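Local structure of serine protease inhibitor 2 (Anopheles gambiae, 3PZF) at residues 104-109 and 386-391; 235-240 and 283-288; 246-251 and 339-344. The protein inhibits CLIP-family serine proteases of the mosquito hemolymph, forming a covalent complex with CLIPB9 and so restraining the melanization immune response. All coordinates share one frame; numbering follows the deposited sequence.

Interaction 1: residues 104-109 and 386-391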
loop_
_atom_site.group_PDB
_atom_site.type_symbol
_atom_site.label_atom_id
_atom_site.label_comp_id
_atom_site.label_asym_id
_atom_site.label_seq_id
_atom_site.Cartn_x
_atom_site.Cartn_y
_atom_site.Cartn_z
ATOM N N TYR A 104 -13.756 9.805 6.051
ATOM C CA TYR A 104 -12.776 9.575 5.000
ATOM C C TYR A 104 -13.360 8.620 3.978
ATOM O O TYR A 104 -14.411 8.032 4.195
ATOM C CB TYR A 104 -11.480 9.017 5.596
ATOM C CG TYR A 104 -11.583 7.599 6.129
ATOM C CD1 TYR A 104 -11.390 6.513 5.283
ATOM C CD2 TYR A 104 -11.865 7.348 7.479
ATOM C CE1 TYR A 104 -11.468 5.223 5.753
ATOM C CE2 TYR A 104 -11.950 6.053 7.960
ATOM C CZ TYR A 104 -11.750 4.996 7.088
ATOM O OH TYR A 104 -11.825 3.694 7.524
ATOM N N ASP A 105 -12.659 8.487 2.867
ATOM C CA ASP A 105 -13.081 7.640 1.771
ATOM C C ASP A 105 -11.869 6.813 1.410
ATOM O O ASP A 105 -10.861 7.342 0.949
ATOM C CB ASP A 105 -13.494 8.520 0.606
ATOM C CG ASP A 105 -14.310 7.787 -0.412
ATOM O OD1 ASP A 105 -14.432 6.547 -0.302
ATOM O OD2 ASP A 105 -14.830 8.457 -1.323
ATOM N N LEU A 106 -11.946 5.511 1.641
ATOM C CA LEU A 106 -10.860 4.642 1.242
ATOM C C LEU A 106 -11.420 3.507 0.403
ATOM O O LEU A 106 -12.379 2.850 0.814
ATOM C CB LEU A 106 -10.131 4.118 2.462
ATOM C CG LEU A 106 -8.789 3.444 2.108
ATOM C CD1 LEU A 106 -7.809 3.561 3.253
ATOM C CD2 LEU A 106 -9.009 1.972 1.729
ATOM N N ASN A 107 -10.850 3.271 -0.774
ATOM C CA ASN A 107 -11.339 2.160 -1.607
ATOM C C ASN A 107 -10.184 1.305 -2.103
ATOM O O ASN A 107 -9.207 1.827 -2.650
ATOM C CB ASN A 107 -12.183 2.665 -2.783
ATOM C CG ASN A 107 -12.901 1.536 -3.512
ATOM O OD1 ASN A 107 -13.465 0.637 -2.881
ATOM N ND2 ASN A 107 -12.875 1.570 -4.841
ATOM N N ILE A 108 -10.290 -0.005 -1.881
ATOM C CA ILE A 108 -9.363 -0.967 -2.456
ATOM C C ILE A 108 -10.106 -1.729 -3.561
ATOM O O ILE A 108 -11.183 -2.290 -3.327
ATOM C CB ILE A 108 -8.872 -1.942 -1.380
ATOM C CG1 ILE A 108 -8.035 -1.194 -0.330
ATOM C CG2 ILE A 108 -8.058 -3.089 -1.982
ATOM C CD1 ILE A 108 -7.874 -2.058 0.960
ATOM N N ALA A 109 -9.567 -1.716 -4.773
ATOM C CA ALA A 109 -10.262 -2.329 -5.903
ATOM C C ALA A 109 -9.358 -3.343 -6.575
ATOM O O ALA A 109 -8.180 -3.068 -6.833
ATOM C CB ALA A 109 -10.724 -1.281 -6.892
ATOM N N MET A 386 -1.431 -2.431 7.344
ATOM C CA MET A 386 -0.542 -1.496 6.649
ATOM C C MET A 386 -1.117 -1.197 5.257
ATOM O O MET A 386 -0.813 -1.891 4.284
ATOM C CB MET A 386 0.877 -2.070 6.548
ATOM C CG MET A 386 1.999 -1.000 6.406
ATOM S SD MET A 386 3.615 -1.746 6.107
ATOM C CE MET A 386 4.669 -0.328 6.463
ATOM N N LEU A 387 -1.986 -0.189 5.190
ATOM C CA LEU A 387 -2.770 0.084 3.997
ATOM C C LEU A 387 -1.967 0.796 2.905
ATOM O O LEU A 387 -2.163 0.537 1.718
ATOM C CB LEU A 387 -4.001 0.904 4.372
ATOM C CG LEU A 387 -4.966 0.124 5.286
ATOM C CD1 LEU A 387 -5.950 1.108 5.904
ATOM C CD2 LEU A 387 -5.674 -0.930 4.410
ATOM N N PHE A 388 -1.091 1.717 3.315
ATOM C CA PHE A 388 -0.147 2.386 2.383
ATOM C C PHE A 388 1.241 2.311 2.976
ATOM O O PHE A 388 1.379 2.383 4.206
ATOM C CB PHE A 388 -0.458 3.879 2.211
ATOM C CG PHE A 388 -1.659 4.169 1.351
ATOM C CD1 PHE A 388 -1.497 4.634 0.039
ATOM C CD2 PHE A 388 -2.948 4.037 1.868
ATOM C CE1 PHE A 388 -2.599 4.936 -0.736
ATOM C CE2 PHE A 388 -4.059 4.337 1.079
ATOM C CZ PHE A 388 -3.880 4.778 -0.228
ATOM N N ALA A 389 2.259 2.197 2.133
ATOM C CA ALA A 389 3.657 2.346 2.581
ATOM C C ALA A 389 4.403 3.061 1.474
ATOM O O ALA A 389 4.131 2.838 0.295
ATOM C CB ALA A 389 4.300 1.004 2.830
ATOM N N GLY A 390 5.354 3.922 1.814
ATOM C CA GLY A 390 6.050 4.612 0.727
ATOM C C GLY A 390 7.270 5.317 1.249
ATOM O O GLY A 390 7.568 5.290 2.465
ATOM N N LYS A 391 7.994 5.960 0.335
ATOM C CA LYS A 391 9.084 6.808 0.769
ATOM C C LYS A 391 9.143 8.012 -0.130
ATOM O O LYS A 391 8.662 7.995 -1.257
ATOM C CB LYS A 391 10.405 6.048 0.735
ATOM C CG LYS A 391 10.754 5.529 -0.643
ATOM C CD LYS A 391 12.191 5.073 -0.707
ATOM C CE LYS A 391 12.529 4.652 -2.146
ATOM N NZ LYS A 391 13.966 4.378 -2.341
#
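The ring of Phe-388 meets strand 105-109 through its edge: Leu-106 CD1 lies near the ring plane, 4.4 Å from Phe-388 CE2. Both Phe-388 and Ile-108 also pack on strand 177-188, the neighbour of 105-109 in its sheet. A second aromatic, Tyr-104, has Leu-106 CB at its edge and in its plane, so it borders the base of the leucine whose tip carries the contact.

That tip works in two directions. Besides the phenylalanine, Leu-106 CD1 touches Leu-387 CD1 at 4.1 Å, the two leucines crossing at a slant. With its CG opposite the backbone N (chi1 -167°), Leu-106 extends a branched end across the gap. With CG opposite the carbonyl carbon (chi1 -65°), Leu-387 can present CD1 to Leu-106 and its other methyl, CD2, to Ile-108 CD1 at 4.2 Å.

The strands run almost at right angles (88°), their axes 10.2 Å apart, as layers of serpin sheets A and B stacked face to face. Leu-387 and Phe-388 form a classic beta bulge opposite Ile-378, which brings two consecutive large side chains to this interface. Branched aliphatics and a phenylalanine suit a buried interior. The contact between the segments is entirely apolar and non-directional, consistent with layers that may shift when a serpin's sheet A expands during inhibition.

Interaction 2: residues 235-240 and 283-288; sequences LRLPYR and VTLPKF
The backbones of 235-240 and 283-288 approach to 8.8 Å between Leu-235 CA and Val-283 CA and then diverge, the next facing pair, Leu-237 CA and Leu-285 CA, being 11.1 Å apart. Side chains alone therefore bridge them, and the residue types follow the widening gap.

At the narrower end Leu-235 meets the shorter, beta-branched Val-283 tip to tip. Leu-235 CD2 rests against both methyls of the valine, 3.7 Å from Val-283 CG1 and 3.8 Å from Val-283 CG2, while Leu-235 CD1 adds a looser touch on Val-283 CG2 at 4.0 Å. Three methyl pairs thus interlock, and the valine offers its forked end directly to the fork of the leucine. Because CG of Leu-235 stands opposite its own backbone N (chi1 171°), both delta methyls are carried out to this meeting point.

Where the gap is wider, two leucines share the work. Leu-237 CD1 and Leu-285 CD1 meet end on at 3.7 Å, a single methyl pair in which each partner contributes the full length of its side chain. All four residues are buried, as hydrocarbon groups of this kind should be.

In the serpin fold the contact joins sheet B, through strand 232-238, to the sheet C portion of strand 277-295. Phe-222 of strand 211-227 lies against both Leu-235 and Leu-237, Phe-248 of strand 244-251 against Leu-237 and Leu-285, and Phe-368 of strand 366-369 against Leu-235 and Leu-285.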
loop_
_atom_site.group_PDB
_atom_site.type_symbol
_atom_site.label_atom_id
_atom_site.label_comp_id
_atom_site.label_asym_id
_atom_site.label_seq_id
_atom_site.Cartn_x
_atom_site.Cartn_y
_atom_site.Cartn_z
ATOM N N LEU A 235 6.974 9.853 13.835
ATOM C CA LEU A 235 5.867 10.775 14.131
ATOM C C LEU A 235 4.546 10.198 13.645
ATOM O O LEU A 235 4.490 9.604 12.572
ATOM C CB LEU A 235 6.117 12.124 13.415
ATOM C CG LEU A 235 4.966 13.135 13.434
ATOM C CD1 LEU A 235 4.860 13.854 14.807
ATOM C CD2 LEU A 235 5.151 14.204 12.345
ATOM N N ARG A 236 3.478 10.427 14.405
ATOM C CA ARG A 236 2.138 9.991 14.013
ATOM C C ARG A 236 1.230 11.196 13.812
ATOM O O ARG A 236 1.051 11.982 14.748
ATOM C CB ARG A 236 1.545 9.101 15.142
ATOM C CG ARG A 236 0.055 8.758 14.952
ATOM C CD ARG A 236 -0.447 7.999 16.228
ATOM N NE ARG A 236 -1.872 7.681 16.206
ATOM C CZ ARG A 236 -2.825 8.466 16.680
ATOM N NH1 ARG A 236 -2.513 9.637 17.223
ATOM N NH2 ARG A 236 -4.095 8.059 16.655
ATOM N N LEU A 237 0.651 11.328 12.610
ATOM C CA LEU A 237 -0.409 12.308 12.345
ATOM C C LEU A 237 -1.701 11.559 12.041
ATOM O O LEU A 237 -1.803 10.894 11.000
ATOM C CB LEU A 237 -0.076 13.197 11.129
ATOM C CG LEU A 237 1.220 13.997 11.262
ATOM C CD1 LEU A 237 1.330 14.959 10.026
ATOM C CD2 LEU A 237 1.291 14.760 12.606
ATOM N N PRO A 238 -2.676 11.650 12.942
ATOM C CA PRO A 238 -3.951 10.947 12.785
ATOM C C PRO A 238 -4.874 11.621 11.774
ATOM O O PRO A 238 -4.826 12.837 11.628
ATOM C CB PRO A 238 -4.566 11.053 14.180
ATOM C CG PRO A 238 -3.969 12.322 14.749
ATOM C CD PRO A 238 -2.567 12.296 14.267
ATOM N N TYR A 239 -5.708 10.831 11.100
ATOM C CA TYR A 239 -6.805 11.370 10.310
ATOM C C TYR A 239 -8.119 11.313 11.091
ATOM O O TYR A 239 -8.282 10.463 11.962
ATOM C CB TYR A 239 -6.984 10.549 9.024
ATOM C CG TYR A 239 -5.849 10.629 8.031
ATOM C CD1 TYR A 239 -5.773 11.672 7.105
ATOM C CD2 TYR A 239 -4.883 9.636 7.984
ATOM C CE1 TYR A 239 -4.746 11.724 6.171
ATOM C CE2 TYR A 239 -3.858 9.678 7.043
ATOM C CZ TYR A 239 -3.794 10.725 6.150
ATOM O OH TYR A 239 -2.775 10.769 5.217
ATOM N N ARG A 240 -9.079 12.171 10.751
ATOM C CA ARG A 240 -10.400 12.113 11.376
ATOM C C ARG A 240 -11.067 10.782 11.051
ATOM O O ARG A 240 -10.893 10.244 9.962
ATOM C CB ARG A 240 -11.282 13.262 10.886
ATOM C CG ARG A 240 -10.707 14.637 11.212
ATOM C CD ARG A 240 -11.709 15.754 11.038
ATOM N NE ARG A 240 -11.059 17.031 11.333
ATOM C CZ ARG A 240 -10.915 17.544 12.555
ATOM N NH1 ARG A 240 -11.400 16.903 13.619
ATOM N NH2 ARG A 240 -10.290 18.709 12.715
ATOM N N VAL A 283 6.373 20.304 13.767
ATOM C CA VAL A 283 6.425 19.405 12.631
ATOM C C VAL A 283 6.543 20.215 11.361
ATOM O O VAL A 283 5.716 21.098 11.116
ATOM C CB VAL A 283 5.105 18.589 12.502
ATOM C CG1 VAL A 283 5.094 17.747 11.217
ATOM C CG2 VAL A 283 4.903 17.700 13.741
ATOM N N THR A 284 7.589 19.927 10.585
ATOM C CA THR A 284 7.739 20.475 9.229
ATOM C C THR A 284 7.779 19.306 8.246
ATOM O O THR A 284 8.619 18.406 8.403
ATOM C CB THR A 284 9.072 21.268 9.082
ATOM O OG1 THR A 284 9.091 22.352 10.007
ATOM C CG2 THR A 284 9.211 21.851 7.637
ATOM N N LEU A 285 6.886 19.326 7.250
ATOM C CA LEU A 285 6.778 18.258 6.250
ATOM C C LEU A 285 6.689 18.885 4.877
ATOM O O LEU A 285 6.039 19.931 4.712
ATOM C CB LEU A 285 5.520 17.432 6.433
ATOM C CG LEU A 285 5.517 16.497 7.658
ATOM C CD1 LEU A 285 4.124 15.917 7.765
ATOM C CD2 LEU A 285 6.535 15.388 7.450
ATOM N N PRO A 286 7.329 18.248 3.894
ATOM C CA PRO A 286 7.159 18.739 2.526
ATOM C C PRO A 286 5.850 18.211 1.976
ATOM O O PRO A 286 5.499 17.057 2.253
ATOM C CB PRO A 286 8.340 18.115 1.776
ATOM C CG PRO A 286 8.625 16.828 2.526
ATOM C CD PRO A 286 8.293 17.133 3.982
ATOM N N LYS A 287 5.126 19.025 1.233
ATOM C CA LYS A 287 3.914 18.556 0.585
ATOM C C LYS A 287 4.311 17.693 -0.616
ATOM O O LYS A 287 5.364 17.908 -1.230
ATOM C CB LYS A 287 3.045 19.747 0.171
ATOM C CG LYS A 287 2.487 20.502 1.396
ATOM C CD LYS A 287 1.524 21.611 1.035
ATOM C CE LYS A 287 2.271 22.888 0.635
ATOM N NZ LYS A 287 1.348 24.023 0.302
ATOM N N PHE A 288 3.483 16.698 -0.935
ATOM C CA PHE A 288 3.748 15.883 -2.118
ATOM C C PHE A 288 2.482 15.307 -2.692
ATOM O O PHE A 288 1.489 15.085 -1.982
ATOM C CB PHE A 288 4.783 14.776 -1.840
ATOM C CG PHE A 288 4.440 13.867 -0.660
ATOM C CD1 PHE A 288 5.048 14.046 0.595
ATOM C CD2 PHE A 288 3.534 12.823 -0.817
ATOM C CE1 PHE A 288 4.757 13.177 1.683
ATOM C CE2 PHE A 288 3.221 11.970 0.262
ATOM C CZ PHE A 288 3.834 12.153 1.519
#

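Interaction 3: residues 246-251 and 339-344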
loop_
_atom_site.group_PDB
_atom_site.type_symbol
_atom_site.label_atom_id
_atom_site.label_comp_id
_atom_site.label_asym_id
_atom_site.label_seq_id
_atom_site.Cartn_x
_atom_site.Cartn_y
_atom_site.Cartn_z
ATOM N N MET A 246 -1.232 8.493 9.631
ATOM C CA MET A 246 -0.022 8.355 8.834
ATOM C C MET A 246 1.171 8.436 9.755
ATOM O O MET A 246 1.291 9.364 10.555
ATOM C CB MET A 246 0.107 9.432 7.738
ATOM C CG MET A 246 1.390 9.262 6.903
ATOM S SD MET A 246 1.480 10.364 5.430
ATOM C CE MET A 246 0.440 9.535 4.233
ATOM N N TYR A 247 2.075 7.472 9.629
ATOM C CA TYR A 247 3.327 7.524 10.379
ATOM C C TYR A 247 4.470 7.931 9.472
ATOM O O TYR A 247 4.469 7.591 8.285
ATOM C CB TYR A 247 3.647 6.156 10.963
ATOM C CG TYR A 247 2.895 5.787 12.222
ATOM C CD1 TYR A 247 1.646 5.167 12.153
ATOM C CD2 TYR A 247 3.445 6.036 13.498
ATOM C CE1 TYR A 247 0.951 4.806 13.328
ATOM C CE2 TYR A 247 2.758 5.660 14.659
ATOM C CZ TYR A 247 1.517 5.061 14.568
ATOM O OH TYR A 247 0.877 4.689 15.763
ATOM N N PHE A 248 5.426 8.697 10.018
ATOM C CA PHE A 248 6.599 9.145 9.270
ATOM C C PHE A 248 7.823 8.650 10.009
ATOM O O PHE A 248 7.914 8.840 11.222
ATOM C CB PHE A 248 6.651 10.689 9.208
ATOM C CG PHE A 248 5.438 11.305 8.552
ATOM C CD1 PHE A 248 5.465 11.658 7.211
ATOM C CD2 PHE A 248 4.249 11.467 9.264
ATOM C CE1 PHE A 248 4.341 12.189 6.601
ATOM C CE2 PHE A 248 3.120 12.004 8.647
ATOM C CZ PHE A 248 3.174 12.380 7.315
ATOM N N ILE A 249 8.762 8.042 9.295
ATOM C CA ILE A 249 10.046 7.651 9.891
ATOM C C ILE A 249 11.145 8.429 9.182
ATOM O O ILE A 249 11.398 8.195 7.999
ATOM C CB ILE A 249 10.302 6.150 9.754
ATOM C CG1 ILE A 249 9.188 5.363 10.481
ATOM C CG2 ILE A 249 11.695 5.783 10.287
ATOM C CD1 ILE A 249 9.227 3.815 10.218
ATOM N N LEU A 250 11.774 9.347 9.925
ATOM C CA LEU A 250 12.740 10.296 9.367
ATOM C C LEU A 250 14.106 9.935 9.923
ATOM O O LEU A 250 14.368 10.142 11.114
ATOM C CB LEU A 250 12.360 11.720 9.776
ATOM C CG LEU A 250 13.359 12.842 9.403
ATOM C CD1 LEU A 250 13.429 13.049 7.886
ATOM C CD2 LEU A 250 12.958 14.133 10.094
ATOM N N PRO A 251 14.982 9.375 9.078
ATOM C CA PRO A 251 16.316 8.962 9.537
ATOM C C PRO A 251 17.050 10.162 10.153
ATOM O O PRO A 251 16.933 11.256 9.627
ATOM C CB PRO A 251 17.022 8.533 8.232
ATOM C CG PRO A 251 15.883 8.083 7.322
ATOM C CD PRO A 251 14.736 9.022 7.659
ATOM N N ILE A 339 -0.899 9.087 -3.845
ATOM C CA ILE A 339 -0.922 9.616 -2.471
ATOM C C ILE A 339 -0.655 11.105 -2.591
ATOM O O ILE A 339 0.121 11.533 -3.436
ATOM C CB ILE A 339 0.137 8.962 -1.584
ATOM C CG1 ILE A 339 -0.013 9.389 -0.098
ATOM C CG2 ILE A 339 1.548 9.239 -2.134
ATOM C CD1 ILE A 339 -1.325 8.889 0.602
ATOM N N THR A 340 -1.337 11.871 -1.747
ATOM C CA THR A 340 -1.151 13.317 -1.639
ATOM C C THR A 340 -1.138 13.657 -0.168
ATOM O O THR A 340 -1.903 13.080 0.606
ATOM C CB THR A 340 -2.329 14.039 -2.274
ATOM O OG1 THR A 340 -2.451 13.637 -3.651
ATOM C CG2 THR A 340 -2.141 15.583 -2.181
ATOM N N ILE A 341 -0.246 14.542 0.264
ATOM C CA ILE A 341 -0.473 15.201 1.546
ATOM C C ILE A 341 -0.359 16.714 1.341
ATOM O O ILE A 341 0.523 17.207 0.613
ATOM C CB ILE A 341 0.469 14.735 2.736
ATOM C CG1 ILE A 341 1.929 15.158 2.508
ATOM C CG2 ILE A 341 0.326 13.198 2.982
ATOM C CD1 ILE A 341 2.860 14.873 3.699
ATOM N N ASN A 342 -1.280 17.436 1.971
ATOM C CA ASN A 342 -1.169 18.881 2.108
ATOM C C ASN A 342 -1.597 19.344 3.513
ATOM O O ASN A 342 -1.666 18.535 4.439
ATOM C CB ASN A 342 -1.964 19.590 1.001
ATOM C CG ASN A 342 -3.458 19.405 1.131
ATOM O OD1 ASN A 342 -3.945 18.826 2.085
ATOM N ND2 ASN A 342 -4.202 19.951 0.169
ATOM N N GLU A 343 -1.882 20.632 3.686
ATOM C CA GLU A 343 -2.205 21.153 5.019
ATOM C C GLU A 343 -3.458 20.540 5.624
ATOM O O GLU A 343 -3.615 20.510 6.831
ATOM C CB GLU A 343 -2.428 22.657 4.946
ATOM C CG GLU A 343 -1.150 23.439 4.632
ATOM C CD GLU A 343 -0.876 23.575 3.141
ATOM O OE1 GLU A 343 -1.589 22.980 2.288
ATOM O OE2 GLU A 343 0.077 24.294 2.822
ATOM N N LEU A 344 -4.381 20.110 4.779
ATOM C CA LEU A 344 -5.670 19.669 5.275
ATOM C C LEU A 344 -5.754 18.162 5.388
ATOM O O LEU A 344 -6.615 17.652 6.113
ATOM C CB LEU A 344 -6.794 20.156 4.367
ATOM C CG LEU A 344 -6.826 21.674 4.188
ATOM C CD1 LEU A 344 -8.058 22.060 3.385
ATOM C CD2 LEU A 344 -6.809 22.373 5.554
#
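Met-246 and Ile-341 carry a packing between serpin sheets B and A, where strands 246-251 and 339-341 cross at 83° with their axes 11.8 Å apart.

Apolar contacts make the whole of the meeting. Met-246 is extended until its last torsion, which bends (chi3 -79°) and brings the terminal methyl against two isoleucines: Met-246 CE is 3.9 Å from Ile-341 CG2 and 4.1 Å from Ile-339 CD1. The sulfur joins in, Met-246 SD also standing 3.9 Å from Ile-341 CG2. A flexible, unbranched methionine suits a place where one chain must fit two stiff, branched neighbours. Phe-248 comes in by its edge, Ile-341 CD1 lying near the ring plane 4.2 Å from Phe-248 CE1. Phe-288 of strand 277-295 packs on Ile-341 as well.

Polar bonds appear just past the strand end, where Asn-342 folds an Asx turn as the chain enters the hinge region, which begins at Leu-344 and is required for binding to the peptidase. Asn-342 OD1 also accepts from Gly-345 N. In the turn itself, Leu-344 N donates to Asn-342 OD1 over 3.0 Å, from 55° above the carbonyl plane.

Interactions 2 and 3 are nearly one cluster, their centres about 4 Å apart. Adjacent sheet B strands join them through a probable hydrogen bond of 2.8 Å between Leu-237 O and Met-246 N. A salt bridge, Lys-287 NZ to Glu-343 OE2 at 2.8 Å, ties interaction 2 to the approach to the hinge. Interaction 1 lies deeper, its centre about 13 Å from that of interaction 3 and 15 Å from that of interaction 2; Phe-388 CD1 and Ile-339 CD1, 4.3 Å apart, continue the apolar layer. Interaction 3 is nearest in sequence to the inferred reactive bond Lys-359 to Phe-360, which lies in an unmodelled part of the chain.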